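Local coordinates for protein Rho guanine nucleotide exchange factor 3 (Mus musculus, PDB 2Z0Q) that acts as a guanine nucleotide exchange factor for the small GTPases RhoA and RhoB, seen here as its DH-PH fragment, at residues F25-K39 with I71-R85. Numbering follows the deposited sequence.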
loop_
_atom_site.group_PDB
_atom_site.type_symbol
_atom_site.label_atom_id
_atom_site.label_comp_id
_atom_site.label_asym_id
_atom_site.label_seq_id
_atom_site.Cartn_x
_atom_site.Cartn_y
_atom_site.Cartn_z
ATOM N N PHE A 25 -26.725 -2.437 -7.919
ATOM C CA PHE A 25 -26.467 -1.126 -8.492
ATOM C C PHE A 25 -25.147 -0.569 -7.942
ATOM O O PHE A 25 -24.345 -0.008 -8.687
ATOM C CB PHE A 25 -27.626 -0.157 -8.161
ATOM C CG PHE A 25 -27.670 1.038 -9.066
ATOM C CD1 PHE A 25 -28.184 0.911 -10.348
ATOM C CD2 PHE A 25 -27.126 2.242 -8.674
ATOM C CE1 PHE A 25 -28.142 1.977 -11.232
ATOM C CE2 PHE A 25 -27.077 3.330 -9.563
ATOM C CZ PHE A 25 -27.581 3.180 -10.828
ATOM N N GLU A 26 -24.928 -0.751 -6.633
ATOM C CA GLU A 26 -23.727 -0.279 -5.963
ATOM C C GLU A 26 -22.477 -0.909 -6.561
ATOM O O GLU A 26 -21.448 -0.246 -6.717
ATOM C CB GLU A 26 -23.808 -0.580 -4.458
ATOM C CG GLU A 26 -24.762 0.416 -3.701
ATOM C CD GLU A 26 -25.321 -0.130 -2.391
ATOM O OE1 GLU A 26 -24.717 -1.063 -1.811
ATOM O OE2 GLU A 26 -26.375 0.376 -1.932
ATOM N N LEU A 27 -22.561 -2.211 -6.850
ATOM C CA LEU A 27 -21.433 -2.902 -7.476
ATOM C C LEU A 27 -21.023 -2.184 -8.759
ATOM O O LEU A 27 -19.863 -1.869 -8.963
ATOM C CB LEU A 27 -21.829 -4.334 -7.836
ATOM C CG LEU A 27 -20.735 -5.088 -8.615
ATOM C CD1 LEU A 27 -19.517 -5.223 -7.720
ATOM C CD2 LEU A 27 -21.251 -6.516 -8.999
ATOM N N SER A 28 -21.977 -1.903 -9.628
ATOM C CA SER A 28 -21.601 -1.253 -10.883
ATOM C C SER A 28 -21.148 0.193 -10.649
ATOM O O SER A 28 -20.229 0.691 -11.332
ATOM C CB SER A 28 -22.757 -1.295 -11.899
ATOM O OG SER A 28 -23.586 -0.179 -11.692
ATOM N N GLN A 29 -21.739 0.880 -9.678
ATOM C CA GLN A 29 -21.284 2.252 -9.455
ATOM C C GLN A 29 -19.823 2.264 -9.022
ATOM O O GLN A 29 -19.093 3.217 -9.315
ATOM C CB GLN A 29 -22.108 2.980 -8.381
ATOM C CG GLN A 29 -23.560 3.254 -8.789
ATOM C CD GLN A 29 -24.301 4.095 -7.743
ATOM O OE1 GLN A 29 -24.780 5.232 -8.026
ATOM N NE2 GLN A 29 -24.382 3.559 -6.522
ATOM N N GLY A 30 -19.389 1.221 -8.308
ATOM C CA GLY A 30 -18.009 1.198 -7.857
ATOM C C GLY A 30 -17.038 0.995 -9.009
ATOM O O GLY A 30 -15.889 1.464 -8.958
ATOM N N GLU A 31 -17.485 0.252 -10.025
ATOM C CA GLU A 31 -16.672 0.008 -11.223
ATOM C C GLU A 31 -16.536 1.382 -11.922
ATOM O O GLU A 31 -15.438 1.808 -12.316
ATOM C CB GLU A 31 -17.382 -0.975 -12.157
ATOM C CG GLU A 31 -17.528 -2.400 -11.553
ATOM C CD GLU A 31 -16.181 -2.969 -11.220
ATOM O OE1 GLU A 31 -15.299 -2.903 -12.090
ATOM O OE2 GLU A 31 -15.980 -3.466 -10.091
ATOM N N GLU A 32 -17.666 2.068 -12.042
ATOM C CA GLU A 32 -17.674 3.375 -12.680
ATOM C C GLU A 32 -16.738 4.340 -11.966
ATOM O O GLU A 32 -15.955 5.041 -12.628
ATOM C CB GLU A 32 -19.101 3.922 -12.721
ATOM C CG GLU A 32 -19.227 5.292 -13.369
ATOM C CD GLU A 32 -20.689 5.603 -13.698
ATOM O OE1 GLU A 32 -21.569 5.187 -12.910
ATOM O OE2 GLU A 32 -20.950 6.254 -14.730
ATOM N N ASP A 33 -16.809 4.373 -10.635
ATOM C CA ASP A 33 -15.954 5.230 -9.804
ATOM C C ASP A 33 -14.460 4.890 -9.995
ATOM O O ASP A 33 -13.599 5.786 -10.070
ATOM C CB ASP A 33 -16.299 5.062 -8.306
ATOM C CG ASP A 33 -17.634 5.712 -7.930
ATOM O OD1 ASP A 33 -18.197 6.451 -8.759
ATOM O OD2 ASP A 33 -18.124 5.474 -6.800
ATOM N N LEU A 34 -14.143 3.595 -10.020
ATOM C CA LEU A 34 -12.749 3.180 -10.208
ATOM C C LEU A 34 -12.212 3.623 -11.599
ATOM O O LEU A 34 -11.113 4.177 -11.700
ATOM C CB LEU A 34 -12.628 1.651 -10.071
ATOM C CG LEU A 34 -11.232 1.086 -10.372
ATOM C CD1 LEU A 34 -11.032 -0.283 -9.688
ATOM C CD2 LEU A 34 -11.091 0.932 -11.892
ATOM N N ILE A 35 -13.001 3.385 -12.640
ATOM C CA ILE A 35 -12.606 3.747 -14.027
ATOM C C ILE A 35 -12.383 5.267 -14.086
ATOM O O ILE A 35 -11.380 5.753 -14.620
ATOM C CB ILE A 35 -13.715 3.332 -15.020
ATOM C CG1 ILE A 35 -13.828 1.789 -15.081
ATOM C CG2 ILE A 35 -13.457 3.936 -16.403
ATOM C CD1 ILE A 35 -15.070 1.282 -15.780
ATOM N N GLU A 36 -13.318 6.016 -13.514
ATOM C CA GLU A 36 -13.219 7.472 -13.487
ATOM C C GLU A 36 -11.976 7.965 -12.752
ATOM O O GLU A 36 -11.315 8.907 -13.206
ATOM C CB GLU A 36 -14.469 8.072 -12.825
ATOM C CG GLU A 36 -14.285 9.514 -12.396
ATOM C CD GLU A 36 -15.490 10.066 -11.642
ATOM O OE1 GLU A 36 -15.762 9.605 -10.507
ATOM O OE2 GLU A 36 -16.167 10.957 -12.194
ATOM N N ASP A 37 -11.645 7.352 -11.620
ATOM C CA ASP A 37 -10.469 7.785 -10.873
ATOM C C ASP A 37 -9.155 7.391 -11.575
ATOM O O ASP A 37 -8.193 8.164 -11.563
ATOM C CB ASP A 37 -10.504 7.235 -9.446
ATOM C CG ASP A 37 -11.544 7.930 -8.572
ATOM O OD1 ASP A 37 -12.103 8.963 -8.993
ATOM O OD2 ASP A 37 -11.799 7.447 -7.455
ATOM N N LEU A 38 -9.101 6.212 -12.188
ATOM C CA LEU A 38 -7.885 5.823 -12.905
ATOM C C LEU A 38 -7.689 6.686 -14.173
ATOM O O LEU A 38 -6.555 6.991 -14.553
ATOM C CB LEU A 38 -7.914 4.346 -13.300
ATOM C CG LEU A 38 -7.835 3.346 -12.128
ATOM C CD1 LEU A 38 -7.663 1.925 -12.683
ATOM C CD2 LEU A 38 -6.701 3.728 -11.208
ATOM N N LYS A 39 -8.778 7.065 -14.842
ATOM C CA LYS A 39 -8.633 7.910 -16.020
ATOM C C LYS A 39 -8.154 9.288 -15.558
ATOM O O LYS A 39 -7.313 9.927 -16.215
ATOM C CB LYS A 39 -9.953 8.027 -16.776
ATOM C CG LYS A 39 -10.261 6.848 -17.703
ATOM C CD LYS A 39 -11.620 7.031 -18.329
ATOM C CE LYS A 39 -11.945 5.937 -19.313
ATOM N NZ LYS A 39 -13.380 6.078 -19.699
ATOM N N ILE A 71 -7.747 -0.650 -16.593
ATOM C CA ILE A 71 -8.966 0.057 -16.937
ATOM C C ILE A 71 -9.908 -0.759 -17.811
ATOM O O ILE A 71 -11.100 -0.824 -17.528
ATOM C CB ILE A 71 -8.629 1.446 -17.579
ATOM C CG1 ILE A 71 -7.933 2.307 -16.518
ATOM C CG2 ILE A 71 -9.895 2.121 -18.092
ATOM C CD1 ILE A 71 -7.426 3.693 -17.006
ATOM N N PRO A 72 -9.394 -1.409 -18.880
ATOM C CA PRO A 72 -10.296 -2.197 -19.727
ATOM C C PRO A 72 -11.018 -3.332 -18.989
ATOM O O PRO A 72 -12.140 -3.675 -19.341
ATOM C CB PRO A 72 -9.379 -2.725 -20.835
ATOM C CG PRO A 72 -8.265 -1.712 -20.867
ATOM C CD PRO A 72 -8.022 -1.389 -19.434
ATOM N N LEU A 73 -10.380 -3.902 -17.973
ATOM C CA LEU A 73 -10.997 -5.009 -17.212
ATOM C C LEU A 73 -12.308 -4.586 -16.532
ATOM O O LEU A 73 -13.301 -5.314 -16.526
ATOM C CB LEU A 73 -10.053 -5.504 -16.111
ATOM C CG LEU A 73 -8.606 -5.767 -16.498
ATOM C CD1 LEU A 73 -7.901 -6.413 -15.327
ATOM C CD2 LEU A 73 -8.564 -6.625 -17.737
ATOM N N HIS A 74 -12.259 -3.416 -15.924
ATOM C CA HIS A 74 -13.407 -2.848 -15.224
ATOM C C HIS A 74 -14.450 -2.307 -16.217
ATOM O O HIS A 74 -15.663 -2.463 -16.025
ATOM C CB HIS A 74 -12.870 -1.804 -14.226
ATOM C CG HIS A 74 -12.015 -2.413 -13.156
ATOM N ND1 HIS A 74 -12.544 -3.159 -12.121
ATOM C CD2 HIS A 74 -10.670 -2.446 -12.992
ATOM C CE1 HIS A 74 -11.563 -3.631 -11.374
ATOM N NE2 HIS A 74 -10.415 -3.215 -11.882
ATOM N N GLU A 75 -13.995 -1.739 -17.332
ATOM C CA GLU A 75 -14.938 -1.270 -18.323
ATOM C C GLU A 75 -15.713 -2.458 -18.842
ATOM O O GLU A 75 -16.912 -2.346 -19.106
ATOM C CB GLU A 75 -14.227 -0.560 -19.494
ATOM C CG GLU A 75 -13.547 0.743 -19.091
ATOM C CD GLU A 75 -12.796 1.401 -20.255
ATOM O OE1 GLU A 75 -11.863 0.774 -20.805
ATOM O OE2 GLU A 75 -13.152 2.548 -20.605
ATOM N N GLU A 76 -15.037 -3.597 -19.000
ATOM C CA GLU A 76 -15.718 -4.787 -19.485
ATOM C C GLU A 76 -16.759 -5.238 -18.468
ATOM O O GLU A 76 -17.868 -5.579 -18.847
ATOM C CB GLU A 76 -14.741 -5.933 -19.730
ATOM C CG GLU A 76 -15.414 -7.197 -20.241
ATOM C CD GLU A 76 -16.039 -7.005 -21.599
ATOM O OE1 GLU A 76 -15.464 -6.251 -22.414
ATOM O OE2 GLU A 76 -17.091 -7.609 -21.876
ATOM N N LEU A 77 -16.417 -5.241 -17.184
ATOM C CA LEU A 77 -17.415 -5.690 -16.212
ATOM C C LEU A 77 -18.596 -4.718 -16.203
ATOM O O LEU A 77 -19.755 -5.117 -16.231
ATOM C CB LEU A 77 -16.806 -5.806 -14.813
ATOM C CG LEU A 77 -17.853 -6.106 -13.740
ATOM C CD1 LEU A 77 -18.596 -7.390 -14.056
ATOM C CD2 LEU A 77 -17.160 -6.126 -12.381
ATOM N N LEU A 78 -18.305 -3.430 -16.144
ATOM C CA LEU A 78 -19.370 -2.433 -16.144
ATOM C C LEU A 78 -20.300 -2.571 -17.351
ATOM O O LEU A 78 -21.516 -2.520 -17.220
ATOM C CB LEU A 78 -18.748 -1.048 -16.100
ATOM C CG LEU A 78 -19.706 0.148 -16.023
ATOM C CD1 LEU A 78 -20.572 0.032 -14.787
ATOM C CD2 LEU A 78 -18.880 1.431 -15.980
ATOM N N SER A 79 -19.716 -2.726 -18.536
ATOM C CA SER A 79 -20.489 -2.858 -19.751
ATOM C C SER A 79 -21.447 -4.039 -19.665
ATOM O O SER A 79 -22.608 -3.932 -20.055
ATOM C CB SER A 79 -19.537 -3.026 -20.953
ATOM O OG SER A 79 -20.277 -3.271 -22.129
ATOM N N GLN A 80 -20.966 -5.166 -19.146
ATOM C CA GLN A 80 -21.801 -6.350 -19.015
ATOM C C GLN A 80 -22.926 -6.170 -17.987
ATOM O O GLN A 80 -24.063 -6.611 -18.213
ATOM C CB GLN A 80 -20.936 -7.566 -18.657
ATOM C CG GLN A 80 -20.136 -8.093 -19.861
ATOM C CD GLN A 80 -19.321 -9.312 -19.523
ATOM O OE1 GLN A 80 -19.839 -10.286 -18.976
ATOM N NE2 GLN A 80 -18.036 -9.280 -19.863
ATOM N N LEU A 81 -22.616 -5.540 -16.862
ATOM C CA LEU A 81 -23.646 -5.301 -15.832
ATOM C C LEU A 81 -24.692 -4.333 -16.373
ATOM O O LEU A 81 -25.883 -4.454 -16.075
ATOM C CB LEU A 81 -23.007 -4.712 -14.584
ATOM C CG LEU A 81 -22.099 -5.688 -13.853
ATOM C CD1 LEU A 81 -21.322 -4.891 -12.841
ATOM C CD2 LEU A 81 -22.906 -6.827 -13.204
ATOM N N ARG A 82 -24.236 -3.388 -17.194
ATOM C CA ARG A 82 -25.150 -2.399 -17.755
ATOM C C ARG A 82 -26.067 -3.072 -18.755
ATOM O O ARG A 82 -27.289 -2.896 -18.749
ATOM C CB ARG A 82 -24.364 -1.285 -18.470
ATOM C CG ARG A 82 -25.293 -0.353 -19.248
ATOM C CD ARG A 82 -24.577 0.790 -19.992
ATOM N NE ARG A 82 -25.563 1.799 -20.410
ATOM C CZ ARG A 82 -25.277 3.056 -20.731
ATOM N NH1 ARG A 82 -24.019 3.496 -20.709
ATOM N NH2 ARG A 82 -26.256 3.903 -21.004
ATOM N N ASP A 83 -25.461 -3.892 -19.595
ATOM C CA ASP A 83 -26.173 -4.593 -20.654
ATOM C C ASP A 83 -27.283 -5.533 -20.204
ATOM O O ASP A 83 -28.271 -5.712 -20.905
ATOM C CB ASP A 83 -25.162 -5.384 -21.484
ATOM C CG ASP A 83 -25.827 -6.278 -22.486
ATOM O OD1 ASP A 83 -26.433 -5.726 -23.423
ATOM O OD2 ASP A 83 -25.752 -7.520 -22.326
ATOM N N VAL A 84 -27.114 -6.147 -19.039
ATOM C CA VAL A 84 -28.084 -7.071 -18.524
ATOM C C VAL A 84 -29.277 -6.421 -17.823
ATOM O O VAL A 84 -30.280 -7.075 -17.595
ATOM C CB VAL A 84 -27.383 -8.099 -17.588
ATOM C CG1 VAL A 84 -26.920 -7.430 -16.301
ATOM C CG2 VAL A 84 -28.294 -9.252 -17.335
ATOM N N ARG A 85 -29.183 -5.131 -17.501
ATOM C CA ARG A 85 -30.307 -4.462 -16.837
ATOM C C ARG A 85 -31.561 -4.461 -17.697
ATOM O O ARG A 85 -31.481 -4.327 -18.917
ATOM C CB ARG A 85 -29.980 -3.005 -16.527
ATOM C CG ARG A 85 -29.115 -2.797 -15.340
ATOM C CD ARG A 85 -28.741 -1.334 -15.185
ATOM N NE ARG A 85 -27.707 -1.195 -14.161
ATOM C CZ ARG A 85 -26.934 -0.122 -14.018
ATOM N NH1 ARG A 85 -27.081 0.923 -14.833
ATOM N NH2 ARG A 85 -25.997 -0.102 -13.079
#
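Leu-34 lies over one face of the His-74 imidazole, its CD1 3.8 Å from the ring centroid in a CH-pi contact, while Glu-31 OE1 meets the ring edge in plane. There His-74 ND1 donates to the syn lone pair of Glu-31 OE1 at 2.8 Å, with ring and carboxylate nearly coplanar. Glu-31 gets there by bending at chi2 (-59°); its OE2 is taken by Arg-159 and Tyr-163, and His-74 NE2 pairs with Tyr-108. A leucine in place of His-74 would probably leave Glu-31 OE1 and the Tyr-108 hydroxyl without their mate. Where 25-39 starts and 71-85 finishes, Phe-25 CE1 sits over one face of the Arg-85 guanidinium, offset toward its rim, 3.5 Å from Arg-85 NH2; Ser-28 OG lies at the edge, 2.8 Å from Arg-85 NH2 but too poorly angled for a hydrogen bond. In the helical bundle of the DH domain, segments 25-39 and 71-84, on helices 15-51 and 67-84, run roughly antiparallel, their axes 9.2 Å apart at closest, and mesh knobs-into-holes. Ile-35 drops among Ile-71, His-74, Glu-75 and Leu-78; Leu-78 fits between Ser-28, Glu-31, Glu-32 and Ile-35. Lys-39 NZ makes a long salt bridge of 3.7 Å to Glu-75 OE2.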